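Local coordinates for protein SsfX3 (Streptomyces sp. SF2575, PDB 3SKV) that probably transfers a salicylyl group to a tetracycline intermediate during antibiotic biosynthesis, as an acyltransferase of the GDSL/SGNH family, at residues 188-193 with 208-213; 195-201 with 358-364; 288-293 with 312-318; 337-343 with 370-374. The protein carries 1 engineered substitution. One frame throughout, in Å; residues are numbered along the deposited sequence.

Contact 1 is the buried one. It joins a strand of the parallel sheet to helix 208-216 by aromatic and aliphatic packing alone; the His190-Asp193 bond stays on the strand side. Contact 3 joins strand 286-290 to helix 308-324, further from the centre of the chain, and an arginine grips backbone carbonyls. Contacts 2, 3 and 4 are partly buried. Contacts 2 and 4 both use helix 361-377. Contact 2 holds the start of that helix against the loop after strand 187-192, with histidines doing most of the work. Contact 4 combines a salt bridge with a serine-to-carbonyl bond. Trp208 N of contact 1 probably bonds His364 ND1 of contact 2. Contacts 3 and 4 meet where Tyr293 N approaches Trp339 O.

Contact 1 of 4, residues 188-193 with 208-213; sequences WIHYGD and WLALAA
The benzo edge of Trp208 is aimed at the face of His190. Trp208 CH2 sits over the centre of the imidazole, and the planes stand at 83° in a T-shaped stack. The His190 ring and the six-membered ring of Trp208 have centroids 5.2 Å apart. His190 holds CG anti to the backbone N (chi1 179°), which carries the ring off the strand toward the helix. In this pose His190 NE2 gives Asp193 OD2 a nearly straight hydrogen bond of 2.9 Å, in the plane of the imidazole. His190 ND1 bonds Ser249 OG, so both ring nitrogens are fixed. Asp193 OD1 pairs with Arg251. The methyl CD2 of Leu209 wedges between two aromatic residues, 3.6 Å from Trp188 CH2 and 3.8 Å from His190 CB. The rim of the Trp188 indole also meets the helix: its CH2 is 4.0 Å from Trp208 CZ3, and its CZ3 is 3.9 Å from Ala212 CB. A leucine in place of His190 would probably leave Asp193 OD2 and Ser249 without this partner and take away the face that Trp208 meets. The segments open the beta-alpha-beta unit of strand 187-192, helix 208-216 and strand 219-223. Gly192 and Asp193 begin the Gly-Asp-Ser motif of the GDSL/SGNH fold.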
loop_
_atom_site.group_PDB
_atom_site.type_symbol
_atom_site.label_atom_id
_atom_site.label_comp_id
_atom_site.label_asym_id
_atom_site.label_seq_id
_atom_site.Cartn_x
_atom_site.Cartn_y
_atom_site.Cartn_z
ATOM N N TRP A 188 -5.090 -9.441 -1.307
ATOM C CA TRP A 188 -5.770 -8.367 -0.617
ATOM C C TRP A 188 -5.481 -7.028 -1.263
ATOM O O TRP A 188 -4.348 -6.549 -1.209
ATOM C CB TRP A 188 -5.478 -8.349 0.891
ATOM C CG TRP A 188 -6.078 -7.166 1.603
ATOM C CD1 TRP A 188 -7.234 -6.502 1.281
ATOM C CD2 TRP A 188 -5.526 -6.485 2.738
ATOM N NE1 TRP A 188 -7.443 -5.464 2.154
ATOM C CE2 TRP A 188 -6.414 -5.435 3.067
ATOM C CE3 TRP A 188 -4.387 -6.698 3.549
ATOM C CZ2 TRP A 188 -6.196 -4.591 4.167
ATOM C CZ3 TRP A 188 -4.167 -5.857 4.633
ATOM C CH2 TRP A 188 -5.056 -4.808 4.923
ATOM N N ILE A 189 -6.529 -6.426 -1.877
ATOM C CA ILE A 189 -6.456 -5.106 -2.486
ATOM C C ILE A 189 -6.993 -4.067 -1.513
ATOM O O ILE A 189 -8.139 -4.190 -1.047
ATOM C CB ILE A 189 -7.176 -4.997 -3.859
ATOM C CG1 ILE A 189 -6.720 -6.094 -4.845
ATOM C CG2 ILE A 189 -6.989 -3.561 -4.449
ATOM C CD1 ILE A 189 -7.360 -5.960 -6.255
ATOM N N HIS A 190 -6.167 -3.037 -1.204
ATOM C CA HIS A 190 -6.620 -1.943 -0.352
ATOM C C HIS A 190 -6.557 -0.631 -1.158
ATOM O O HIS A 190 -5.518 -0.290 -1.729
ATOM C CB HIS A 190 -5.888 -1.838 1.001
ATOM C CG HIS A 190 -6.377 -0.681 1.817
ATOM N ND1 HIS A 190 -7.592 -0.742 2.514
ATOM C CD2 HIS A 190 -5.865 0.572 1.933
ATOM C CE1 HIS A 190 -7.766 0.465 3.035
ATOM N NE2 HIS A 190 -6.743 1.289 2.721
ATOM N N TYR A 191 -7.698 0.079 -1.207
ATOM C CA TYR A 191 -7.806 1.362 -1.903
ATOM C C TYR A 191 -8.299 2.455 -0.958
ATOM O O TYR A 191 -9.170 2.218 -0.142
ATOM C CB TYR A 191 -8.757 1.229 -3.114
ATOM C CG TYR A 191 -9.088 2.533 -3.796
ATOM C CD1 TYR A 191 -8.236 3.079 -4.751
ATOM C CD2 TYR A 191 -10.249 3.230 -3.484
ATOM C CE1 TYR A 191 -8.510 4.309 -5.346
ATOM C CE2 TYR A 191 -10.541 4.454 -4.087
ATOM C CZ TYR A 191 -9.667 4.989 -5.015
ATOM O OH TYR A 191 -9.974 6.163 -5.650
ATOM N N GLY A 192 -7.789 3.652 -1.121
ATOM C CA GLY A 192 -8.268 4.790 -0.346
ATOM C C GLY A 192 -7.312 5.422 0.644
ATOM O O GLY A 192 -6.093 5.256 0.553
ATOM N N ASP A 193 -7.898 6.196 1.576
ATOM C CA ASP A 193 -7.258 6.987 2.636
ATOM C C ASP A 193 -6.731 8.336 2.128
ATOM O O ASP A 193 -6.387 8.485 0.953
ATOM C CB ASP A 193 -6.185 6.186 3.417
ATOM C CG ASP A 193 -6.767 5.053 4.245
ATOM O OD1 ASP A 193 -7.509 5.349 5.222
ATOM O OD2 ASP A 193 -6.456 3.867 3.942
ATOM N N TRP A 208 0.834 -0.259 8.836
ATOM C CA TRP A 208 -0.325 -1.001 9.312
ATOM C C TRP A 208 -0.726 -2.056 8.274
ATOM O O TRP A 208 -1.001 -3.194 8.654
ATOM C CB TRP A 208 -1.467 -0.065 9.701
ATOM C CG TRP A 208 -2.174 0.599 8.559
ATOM C CD1 TRP A 208 -1.913 1.825 8.030
ATOM C CD2 TRP A 208 -3.267 0.056 7.803
ATOM N NE1 TRP A 208 -2.785 2.087 6.997
ATOM C CE2 TRP A 208 -3.631 1.020 6.842
ATOM C CE3 TRP A 208 -3.977 -1.156 7.853
ATOM C CZ2 TRP A 208 -4.694 0.825 5.957
ATOM C CZ3 TRP A 208 -4.993 -1.373 6.949
ATOM C CH2 TRP A 208 -5.365 -0.383 6.032
ATOM N N LEU A 209 -0.690 -1.689 6.969
ATOM C CA LEU A 209 -1.005 -2.558 5.832
ATOM C C LEU A 209 -0.109 -3.781 5.787
ATOM O O LEU A 209 -0.607 -4.900 5.670
ATOM C CB LEU A 209 -0.843 -1.775 4.521
ATOM C CG LEU A 209 -2.059 -1.014 4.025
ATOM C CD1 LEU A 209 -1.720 -0.193 2.854
ATOM C CD2 LEU A 209 -3.206 -1.969 3.647
ATOM N N ALA A 210 1.207 -3.570 5.894
ATOM C CA ALA A 210 2.203 -4.633 5.885
ATOM C C ALA A 210 1.997 -5.581 7.070
ATOM O O ALA A 210 1.937 -6.790 6.869
ATOM C CB ALA A 210 3.603 -4.030 5.917
ATOM N N LEU A 211 1.821 -5.026 8.293
ATOM C CA LEU A 211 1.599 -5.776 9.528
ATOM C C LEU A 211 0.295 -6.558 9.468
ATOM O O LEU A 211 0.260 -7.707 9.913
ATOM C CB LEU A 211 1.543 -4.805 10.720
ATOM C CG LEU A 211 2.760 -4.576 11.625
ATOM C CD1 LEU A 211 4.044 -5.421 11.241
ATOM C CD2 LEU A 211 2.985 -3.115 11.856
ATOM N N ALA A 212 -0.779 -5.940 8.949
ATOM C CA ALA A 212 -2.080 -6.592 8.846
ATOM C C ALA A 212 -2.003 -7.767 7.854
ATOM O O ALA A 212 -2.409 -8.858 8.217
ATOM C CB ALA A 212 -3.159 -5.592 8.430
ATOM N N ALA A 213 -1.391 -7.567 6.669
ATOM C CA ALA A 213 -1.229 -8.611 5.641
ATOM C C ALA A 213 -0.377 -9.778 6.123
ATOM O O ALA A 213 -0.727 -10.940 5.895
ATOM C CB ALA A 213 -0.620 -8.034 4.372
#

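Contact 2 of 4, residues 195-201 with 358-364; sequences ICHGRGA and HPNAVGH
His364 NE2 donates to Arg199 O across the contact, at 2.8 Å and with an N-H...O angle of 163°. The oxygen lies in the plane of the imidazole, while the nitrogen stands above the carbonyl plane. Ala201 CB lies over the His364 ring as a CH-pi contact, 3.9 Å from its centroid. Arg199 makes a CH-pi contact with a second histidine: its CG lies over the middle of the His358 ring, 3.7 Å from the centroid. Arg199 CG is anti to the backbone N (chi1 -157°), which brings the start of this poorly ordered side chain across that face. Ile195 CG2 adds a contact of 3.9 Å to His358 NE2. Between these groups Gly200 CA makes a CA-H...O contact with Pro359 O at 3.4 Å. Any side chain on Gly200 would run into that oxygen. Further out, His364 ND1 bonds Trp208 N, and Glu350 holds His358 ND1. Asn360 is the N-cap of helix 361-377: its OD1 accepts from Gly363 N at 2.8 Å. The type II turn from Gly198 to Ala201 shapes the opposing loop. The His-Pro-Asn sequence resembles the histidine end of block V of GDSL/SGNH enzymes, which is consistent with their active-site region.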
loop_
_atom_site.group_PDB
_atom_site.type_symbol
_atom_site.label_atom_id
_atom_site.label_comp_id
_atom_site.label_asym_id
_atom_site.label_seq_id
_atom_site.Cartn_x
_atom_site.Cartn_y
_atom_site.Cartn_z
ATOM N N ILE A 195 -4.077 9.867 3.583
ATOM C CA ILE A 195 -2.668 9.928 3.992
ATOM C C ILE A 195 -1.788 8.850 3.390
ATOM O O ILE A 195 -2.253 7.750 3.104
ATOM C CB ILE A 195 -2.476 9.976 5.537
ATOM C CG1 ILE A 195 -3.076 8.730 6.235
ATOM C CG2 ILE A 195 -2.943 11.327 6.131
ATOM C CD1 ILE A 195 -2.578 8.453 7.639
ATOM N N CYS A 196 -0.486 9.155 3.290
ATOM C CA CYS A 196 0.544 8.229 2.865
ATOM C C CYS A 196 0.783 7.319 4.051
ATOM O O CYS A 196 0.987 7.791 5.180
ATOM C CB CYS A 196 1.812 8.978 2.475
ATOM S SG CYS A 196 1.542 10.336 1.300
ATOM N N HIS A 197 0.712 6.016 3.800
ATOM C CA HIS A 197 0.855 5.006 4.839
ATOM C C HIS A 197 2.260 4.727 5.305
ATOM O O HIS A 197 2.433 4.102 6.351
ATOM C CB HIS A 197 0.132 3.723 4.439
ATOM C CG HIS A 197 -1.341 3.921 4.237
ATOM N ND1 HIS A 197 -2.108 4.643 5.146
ATOM C CD2 HIS A 197 -2.142 3.464 3.254
ATOM C CE1 HIS A 197 -3.342 4.586 4.689
ATOM N NE2 HIS A 197 -3.411 3.892 3.549
ATOM N N GLY A 198 3.256 5.174 4.548
ATOM C CA GLY A 198 4.649 4.950 4.922
ATOM C C GLY A 198 5.082 5.841 6.066
ATOM O O GLY A 198 6.015 5.508 6.786
ATOM N N ARG A 199 4.372 6.969 6.248
ATOM C CA ARG A 199 4.661 7.962 7.256
ATOM C C ARG A 199 4.408 7.473 8.698
ATOM O O ARG A 199 3.303 6.998 9.031
ATOM C CB ARG A 199 3.934 9.275 6.936
ATOM C CG ARG A 199 4.599 10.494 7.580
ATOM C CD ARG A 199 5.639 11.136 6.679
ATOM N NE ARG A 199 5.069 12.190 5.837
ATOM C CZ ARG A 199 4.579 12.006 4.612
ATOM N NH1 ARG A 199 4.568 10.796 4.068
ATOM N NH2 ARG A 199 4.088 13.030 3.927
ATOM N N GLY A 200 5.459 7.581 9.517
ATOM C CA GLY A 200 5.436 7.185 10.924
ATOM C C GLY A 200 5.714 5.710 11.151
ATOM O O GLY A 200 5.965 5.299 12.285
ATOM N N ALA A 201 5.676 4.892 10.086
ATOM C CA ALA A 201 5.974 3.473 10.256
ATOM C C ALA A 201 7.483 3.310 10.542
ATOM O O ALA A 201 8.315 4.109 10.069
ATOM C CB ALA A 201 5.554 2.682 9.023
ATOM N N HIS A 358 -0.609 11.449 11.294
ATOM C CA HIS A 358 -0.029 10.126 11.049
ATOM C C HIS A 358 0.211 9.295 12.310
ATOM O O HIS A 358 0.734 9.831 13.282
ATOM C CB HIS A 358 1.313 10.276 10.287
ATOM C CG HIS A 358 1.186 10.994 8.969
ATOM N ND1 HIS A 358 1.451 12.353 8.857
ATOM C CD2 HIS A 358 0.785 10.528 7.762
ATOM C CE1 HIS A 358 1.255 12.653 7.586
ATOM N NE2 HIS A 358 0.846 11.591 6.890
ATOM N N PRO A 359 -0.077 7.963 12.298
ATOM C CA PRO A 359 0.276 7.129 13.463
ATOM C C PRO A 359 1.801 6.938 13.538
ATOM O O PRO A 359 2.489 6.985 12.516
ATOM C CB PRO A 359 -0.391 5.782 13.164
ATOM C CG PRO A 359 -1.290 6.010 11.988
ATOM C CD PRO A 359 -0.690 7.144 11.227
ATOM N N ASN A 360 2.329 6.748 14.754
ATOM C CA ASN A 360 3.747 6.494 14.957
ATOM C C ASN A 360 3.972 4.957 14.793
ATOM O O ASN A 360 3.036 4.249 14.392
ATOM C CB ASN A 360 4.229 7.031 16.314
ATOM C CG ASN A 360 3.400 6.622 17.485
ATOM O OD1 ASN A 360 2.866 5.498 17.577
ATOM N ND2 ASN A 360 3.335 7.519 18.439
ATOM N N ALA A 361 5.192 4.443 15.077
ATOM C CA ALA A 361 5.465 3.014 14.927
ATOM C C ALA A 361 4.448 2.135 15.735
ATOM O O ALA A 361 3.873 1.215 15.153
ATOM C CB ALA A 361 6.902 2.705 15.313
ATOM N N VAL A 362 4.149 2.474 17.030
ATOM C CA VAL A 362 3.173 1.744 17.847
ATOM C C VAL A 362 1.761 1.927 17.245
ATOM O O VAL A 362 1.027 0.937 17.108
ATOM C CB VAL A 362 3.273 2.087 19.353
ATOM C CG1 VAL A 362 2.046 1.634 20.143
ATOM C CG2 VAL A 362 4.525 1.481 19.953
ATOM N N GLY A 363 1.444 3.167 16.825
ATOM C CA GLY A 363 0.183 3.514 16.175
ATOM C C GLY A 363 -0.145 2.652 14.961
ATOM O O GLY A 363 -1.304 2.233 14.793
ATOM N N HIS A 364 0.887 2.357 14.119
ATOM C CA HIS A 364 0.768 1.482 12.942
ATOM C C HIS A 364 0.432 0.031 13.377
ATOM O O HIS A 364 -0.372 -0.627 12.720
ATOM C CB HIS A 364 2.033 1.523 12.065
ATOM C CG HIS A 364 2.055 2.670 11.102
ATOM N ND1 HIS A 364 1.471 2.571 9.840
ATOM C CD2 HIS A 364 2.588 3.906 11.242
ATOM C CE1 HIS A 364 1.651 3.746 9.272
ATOM N NE2 HIS A 364 2.329 4.579 10.075
#

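Contact 3 of 4, residues 288-293 with 312-318; sequences LGSSVY and REQVVKV
Arg312 NE gives Ser291 O a short hydrogen bond of 2.6 Å, almost straight at 174°. The oxygen lies in the guanidinium plane. Arg312 NH2 adds two weak bonds, to Ser291 O at 3.3 Å and to Val292 O at 3.2 Å. Two successive carbonyls, Ser291 O firmly and Val292 O weakly, thus face one edge of the guanidinium. Arg312 NH1 makes a salt bridge with Asp298, which further fixes the turn of the group. The chain bends at chi2 (-149°) and is extended at chi3, passing Ser290, with the guanidinium turned at its end. Arg312 CG lies 3.8 Å from Ser290 CB. A methionine in place of Arg312 would probably leave Ser291 O and Val292 O without these donors and Asp298 without its charged mate. Behind the polar end the contact turns apolar. Val315 CG1 rests against the strand backbone, 3.8 Å from Leu288 O, and also touches Leu288 CB at 4.1 Å. One helical turn later, Val318 CG1 meets Leu288 CD2 at 4.2 Å. Residues 312-318 run nearly antiparallel to 288-290, at 160°, within the beta-alpha-beta unit of strand 286-290, helix 308-324 and strand 330-333. Val315 and Val318 also touch helix 266-278, and Val315 touches Tyr332.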
loop_
_atom_site.group_PDB
_atom_site.type_symbol
_atom_site.label_atom_id
_atom_site.label_comp_id
_atom_site.label_asym_id
_atom_site.label_seq_id
_atom_site.Cartn_x
_atom_site.Cartn_y
_atom_site.Cartn_z
ATOM N N LEU A 288 -16.483 -1.714 2.584
ATOM C CA LEU A 288 -16.756 -0.294 2.377
ATOM C C LEU A 288 -16.478 0.443 3.673
ATOM O O LEU A 288 -17.234 0.351 4.652
ATOM C CB LEU A 288 -18.210 -0.153 1.965
ATOM C CG LEU A 288 -18.450 0.290 0.543
ATOM C CD1 LEU A 288 -17.518 -0.394 -0.470
ATOM C CD2 LEU A 288 -19.886 0.113 0.182
ATOM N N GLY A 289 -15.335 1.097 3.684
ATOM C CA GLY A 289 -14.861 1.798 4.860
ATOM C C GLY A 289 -15.130 3.277 4.834
ATOM O O GLY A 289 -14.808 3.956 3.865
ATOM N N SER A 290 -15.730 3.781 5.908
ATOM C CA SER A 290 -15.916 5.207 6.058
ATOM C C SER A 290 -14.579 5.699 6.555
ATOM O O SER A 290 -13.814 4.932 7.154
ATOM C CB SER A 290 -17.024 5.528 7.060
ATOM O OG SER A 290 -16.790 4.916 8.309
ATOM N N SER A 291 -14.281 6.950 6.300
ATOM C CA SER A 291 -13.028 7.517 6.758
ATOM C C SER A 291 -12.770 7.386 8.276
ATOM O O SER A 291 -13.668 7.484 9.137
ATOM C CB SER A 291 -12.925 8.964 6.312
ATOM O OG SER A 291 -12.796 8.972 4.899
ATOM N N VAL A 292 -11.515 7.121 8.573
ATOM C CA VAL A 292 -10.939 7.049 9.911
ATOM C C VAL A 292 -11.031 8.482 10.560
ATOM O O VAL A 292 -11.188 9.473 9.848
ATOM C CB VAL A 292 -9.509 6.518 9.618
ATOM C CG1 VAL A 292 -8.385 7.340 10.219
ATOM C CG2 VAL A 292 -9.388 5.027 9.904
ATOM N N TYR A 293 -10.997 8.589 11.880
ATOM C CA TYR A 293 -11.065 9.895 12.510
ATOM C C TYR A 293 -9.798 10.737 12.246
ATOM O O TYR A 293 -8.666 10.300 12.496
ATOM C CB TYR A 293 -11.351 9.771 14.019
ATOM C CG TYR A 293 -11.304 11.083 14.779
ATOM C CD1 TYR A 293 -12.408 11.930 14.819
ATOM C CD2 TYR A 293 -10.162 11.467 15.481
ATOM C CE1 TYR A 293 -12.375 13.133 15.535
ATOM C CE2 TYR A 293 -10.105 12.678 16.165
ATOM C CZ TYR A 293 -11.214 13.509 16.187
ATOM O OH TYR A 293 -11.178 14.682 16.889
ATOM N N ARG A 312 -19.453 9.872 5.869
ATOM C CA ARG A 312 -19.512 8.574 6.573
ATOM C C ARG A 312 -20.897 7.983 6.494
ATOM O O ARG A 312 -21.020 6.793 6.219
ATOM C CB ARG A 312 -19.088 8.688 8.043
ATOM C CG ARG A 312 -17.630 9.056 8.246
ATOM C CD ARG A 312 -17.097 8.425 9.542
ATOM N NE ARG A 312 -15.741 8.896 9.819
ATOM C CZ ARG A 312 -15.442 10.037 10.431
ATOM N NH1 ARG A 312 -16.408 10.817 10.917
ATOM N NH2 ARG A 312 -14.178 10.406 10.574
ATOM N N GLU A 313 -21.947 8.830 6.685
ATOM C CA GLU A 313 -23.342 8.400 6.599
ATOM C C GLU A 313 -23.730 7.868 5.182
ATOM O O GLU A 313 -24.525 6.932 5.105
ATOM C CB GLU A 313 -24.277 9.502 7.089
ATOM C CG GLU A 313 -25.585 8.987 7.673
ATOM C CD GLU A 313 -26.692 10.024 7.809
ATOM O OE1 GLU A 313 -26.384 11.240 7.807
ATOM O OE2 GLU A 313 -27.872 9.617 7.929
ATOM N N GLN A 314 -23.110 8.407 4.086
ATOM C CA GLN A 314 -23.333 7.958 2.691
ATOM C C GLN A 314 -22.710 6.592 2.448
ATOM O O GLN A 314 -23.336 5.768 1.777
ATOM C CB GLN A 314 -22.804 8.977 1.647
ATOM C CG GLN A 314 -23.413 10.375 1.764
ATOM C CD GLN A 314 -24.830 10.469 1.266
ATOM O OE1 GLN A 314 -25.737 9.766 1.718
ATOM N NE2 GLN A 314 -25.076 11.411 0.374
ATOM N N VAL A 315 -21.493 6.335 3.028
ATOM C CA VAL A 315 -20.810 5.049 2.908
ATOM C C VAL A 315 -21.752 3.993 3.488
ATOM O O VAL A 315 -22.043 2.996 2.807
ATOM C CB VAL A 315 -19.354 5.011 3.489
ATOM C CG1 VAL A 315 -18.739 3.633 3.324
ATOM C CG2 VAL A 315 -18.448 6.057 2.833
ATOM N N VAL A 316 -22.343 4.296 4.664
ATOM C CA VAL A 316 -23.308 3.442 5.351
ATOM C C VAL A 316 -24.524 3.181 4.453
ATOM O O VAL A 316 -24.941 2.034 4.323
ATOM C CB VAL A 316 -23.790 4.025 6.721
ATOM C CG1 VAL A 316 -24.717 3.045 7.423
ATOM C CG2 VAL A 316 -22.634 4.414 7.641
ATOM N N LYS A 317 -25.132 4.249 3.896
ATOM C CA LYS A 317 -26.334 4.143 3.073
ATOM C C LYS A 317 -26.148 3.289 1.835
ATOM O O LYS A 317 -27.031 2.477 1.542
ATOM C CB LYS A 317 -26.934 5.520 2.731
ATOM C CG LYS A 317 -27.697 6.150 3.907
ATOM C CD LYS A 317 -28.405 7.448 3.512
ATOM C CE LYS A 317 -29.012 8.163 4.705
ATOM N NZ LYS A 317 -30.285 7.540 5.168
ATOM N N VAL A 318 -25.000 3.445 1.130
ATOM C CA VAL A 318 -24.673 2.688 -0.086
ATOM C C VAL A 318 -24.494 1.195 0.242
ATOM O O VAL A 318 -25.016 0.333 -0.476
ATOM C CB VAL A 318 -23.441 3.293 -0.816
ATOM C CG1 VAL A 318 -22.860 2.337 -1.869
ATOM C CG2 VAL A 318 -23.786 4.638 -1.426
#

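Contact 4 of 4, residues 337-343 with 370-374; sequences RVWGPER and SSRRE
The C-terminal end of helix 335-338 docks on the last helix, 361-377, where Arg337 and Val338 meet Ser370 and Glu374. Ser370 OG donates to Val338 O at 2.9 Å, in the carbonyl plane and on a lone pair. Arg343 NH2, from the turn that follows, also donates to Val338 O, at 3.1 Å from above that plane. In a salt bridge, Arg337 NE reaches Glu374 OE1 at 2.9 Å, with the carboxylate met from above its plane and the two groups turned 67° apart. A weak bond runs from Arg337 NH2 to Glu374 OE2. Glu374 OE2 also receives Arg373 NH1 at 3.1 Å, on its anti lone pair. The two arginines are likely to favour the charged form of Glu374. Val338 CG2 packs on Glu374 CG at 3.8 Å. Val338 has CG1 anti to the backbone N (chi1 177°), which puts CG1 3.4 Å from Ser371 OG. Ser371 OG itself bonds Phe367 O. Val338 and Glu374 both touch Leu333 of strand 330-333. The result is helix-to-helix packing beside the edge strand of the parallel sheet, closed by a salt-bridge network of Arg337, Arg373 and Glu374.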
loop_
_atom_site.group_PDB
_atom_site.type_symbol
_atom_site.label_atom_id
_atom_site.label_comp_id
_atom_site.label_asym_id
_atom_site.label_seq_id
_atom_site.Cartn_x
_atom_site.Cartn_y
_atom_site.Cartn_z
ATOM N N ARG A 337 -14.456 2.986 14.377
ATOM C CA ARG A 337 -14.179 1.743 15.134
ATOM C C ARG A 337 -12.729 1.319 14.880
ATOM O O ARG A 337 -12.045 0.884 15.808
ATOM C CB ARG A 337 -15.173 0.615 14.821
ATOM C CG ARG A 337 -16.599 0.958 15.275
ATOM C CD ARG A 337 -17.563 -0.211 15.143
ATOM N NE ARG A 337 -17.003 -1.422 15.745
ATOM C CZ ARG A 337 -17.080 -1.714 17.040
ATOM N NH1 ARG A 337 -17.739 -0.914 17.869
ATOM N NH2 ARG A 337 -16.509 -2.815 17.514
ATOM N N VAL A 338 -12.224 1.550 13.656
ATOM C CA VAL A 338 -10.828 1.250 13.340
ATOM C C VAL A 338 -9.861 2.259 13.998
ATOM O O VAL A 338 -8.921 1.856 14.682
ATOM C CB VAL A 338 -10.574 0.945 11.833
ATOM C CG1 VAL A 338 -9.099 0.698 11.534
ATOM C CG2 VAL A 338 -11.376 -0.272 11.404
ATOM N N TRP A 339 -10.127 3.545 13.842
ATOM C CA TRP A 339 -9.290 4.590 14.394
ATOM C C TRP A 339 -10.163 5.794 14.745
ATOM O O TRP A 339 -10.394 6.661 13.906
ATOM C CB TRP A 339 -8.221 4.952 13.343
ATOM C CG TRP A 339 -7.194 5.921 13.832
ATOM C CD1 TRP A 339 -7.251 7.278 13.764
ATOM C CD2 TRP A 339 -5.958 5.601 14.490
ATOM N NE1 TRP A 339 -6.122 7.831 14.328
ATOM C CE2 TRP A 339 -5.299 6.824 14.760
ATOM C CE3 TRP A 339 -5.341 4.395 14.877
ATOM C CZ2 TRP A 339 -4.049 6.881 15.383
ATOM C CZ3 TRP A 339 -4.095 4.452 15.471
ATOM C CH2 TRP A 339 -3.465 5.685 15.728
ATOM N N GLY A 340 -10.667 5.828 15.963
ATOM C CA GLY A 340 -11.562 6.894 16.400
ATOM C C GLY A 340 -10.949 8.010 17.223
ATOM O O GLY A 340 -9.717 8.066 17.390
ATOM N N PRO A 341 -11.832 8.896 17.776
ATOM C CA PRO A 341 -11.359 10.039 18.581
ATOM C C PRO A 341 -10.697 9.681 19.908
ATOM O O PRO A 341 -9.947 10.491 20.462
ATOM C CB PRO A 341 -12.633 10.872 18.811
ATOM C CG PRO A 341 -13.647 10.338 17.857
ATOM C CD PRO A 341 -13.309 8.912 17.653
ATOM N N GLU A 342 -10.976 8.476 20.418
ATOM C CA GLU A 342 -10.416 7.947 21.664
ATOM C C GLU A 342 -8.917 7.588 21.537
ATOM O O GLU A 342 -8.259 7.298 22.549
ATOM C CB GLU A 342 -11.272 6.772 22.210
ATOM C CG GLU A 342 -11.241 5.472 21.408
ATOM C CD GLU A 342 -11.522 5.584 19.921
ATOM O OE1 GLU A 342 -12.593 6.116 19.541
ATOM O OE2 GLU A 342 -10.626 5.205 19.133
ATOM N N ARG A 343 -8.385 7.618 20.302
ATOM C CA ARG A 343 -6.972 7.361 20.021
ATOM C C ARG A 343 -6.163 8.568 20.463
ATOM O O ARG A 343 -6.269 9.645 19.870
ATOM C CB ARG A 343 -6.763 7.061 18.516
ATOM C CG ARG A 343 -6.302 5.638 18.219
ATOM C CD ARG A 343 -7.065 4.590 19.013
ATOM N NE ARG A 343 -7.601 3.543 18.154
ATOM C CZ ARG A 343 -7.635 2.258 18.483
ATOM N NH1 ARG A 343 -7.176 1.854 19.663
ATOM N NH2 ARG A 343 -8.130 1.364 17.637
ATOM N N SER A 370 -6.419 -3.500 15.031
ATOM C CA SER A 370 -7.765 -2.947 15.037
ATOM C C SER A 370 -8.528 -3.250 13.736
ATOM O O SER A 370 -9.708 -3.614 13.785
ATOM C CB SER A 370 -7.719 -1.448 15.325
ATOM O OG SER A 370 -9.021 -0.949 15.589
ATOM N N SER A 371 -7.849 -3.109 12.584
ATOM C CA SER A 371 -8.408 -3.404 11.261
ATOM C C SER A 371 -8.739 -4.886 11.164
ATOM O O SER A 371 -9.820 -5.226 10.693
ATOM C CB SER A 371 -7.419 -3.034 10.154
ATOM O OG SER A 371 -7.122 -1.648 10.171
ATOM N N ARG A 372 -7.821 -5.760 11.635
ATOM C CA ARG A 372 -7.998 -7.218 11.620
ATOM C C ARG A 372 -9.170 -7.638 12.495
ATOM O O ARG A 372 -9.981 -8.461 12.066
ATOM C CB ARG A 372 -6.710 -7.939 12.054
ATOM C CG ARG A 372 -5.627 -7.907 10.995
ATOM C CD ARG A 372 -4.356 -8.569 11.499
ATOM N NE ARG A 372 -4.568 -9.982 11.789
ATOM C CZ ARG A 372 -4.164 -10.576 12.900
ATOM N NH1 ARG A 372 -3.488 -9.893 13.817
ATOM N NH2 ARG A 372 -4.420 -11.864 13.101
ATOM N N ARG A 373 -9.274 -7.048 13.690
ATOM C CA ARG A 373 -10.354 -7.294 14.634
ATOM C C ARG A 373 -11.711 -6.898 13.990
ATOM O O ARG A 373 -12.658 -7.688 14.001
ATOM C CB ARG A 373 -10.108 -6.493 15.937
ATOM C CG ARG A 373 -11.244 -6.637 16.970
ATOM C CD ARG A 373 -11.299 -5.622 18.125
ATOM N NE ARG A 373 -10.110 -4.779 18.252
ATOM C CZ ARG A 373 -9.993 -3.540 17.797
ATOM N NH1 ARG A 373 -10.995 -2.971 17.132
ATOM N NH2 ARG A 373 -8.869 -2.862 17.989
ATOM N N GLU A 374 -11.776 -5.698 13.400
ATOM C CA GLU A 374 -13.002 -5.229 12.752
ATOM C C GLU A 374 -13.384 -6.057 11.508
ATOM O O GLU A 374 -14.544 -6.430 11.355
ATOM C CB GLU A 374 -12.956 -3.709 12.486
ATOM C CG GLU A 374 -12.959 -2.855 13.745
ATOM C CD GLU A 374 -14.096 -3.115 14.720
ATOM O OE1 GLU A 374 -15.260 -3.250 14.268
ATOM O OE2 GLU A 374 -13.816 -3.171 15.941
#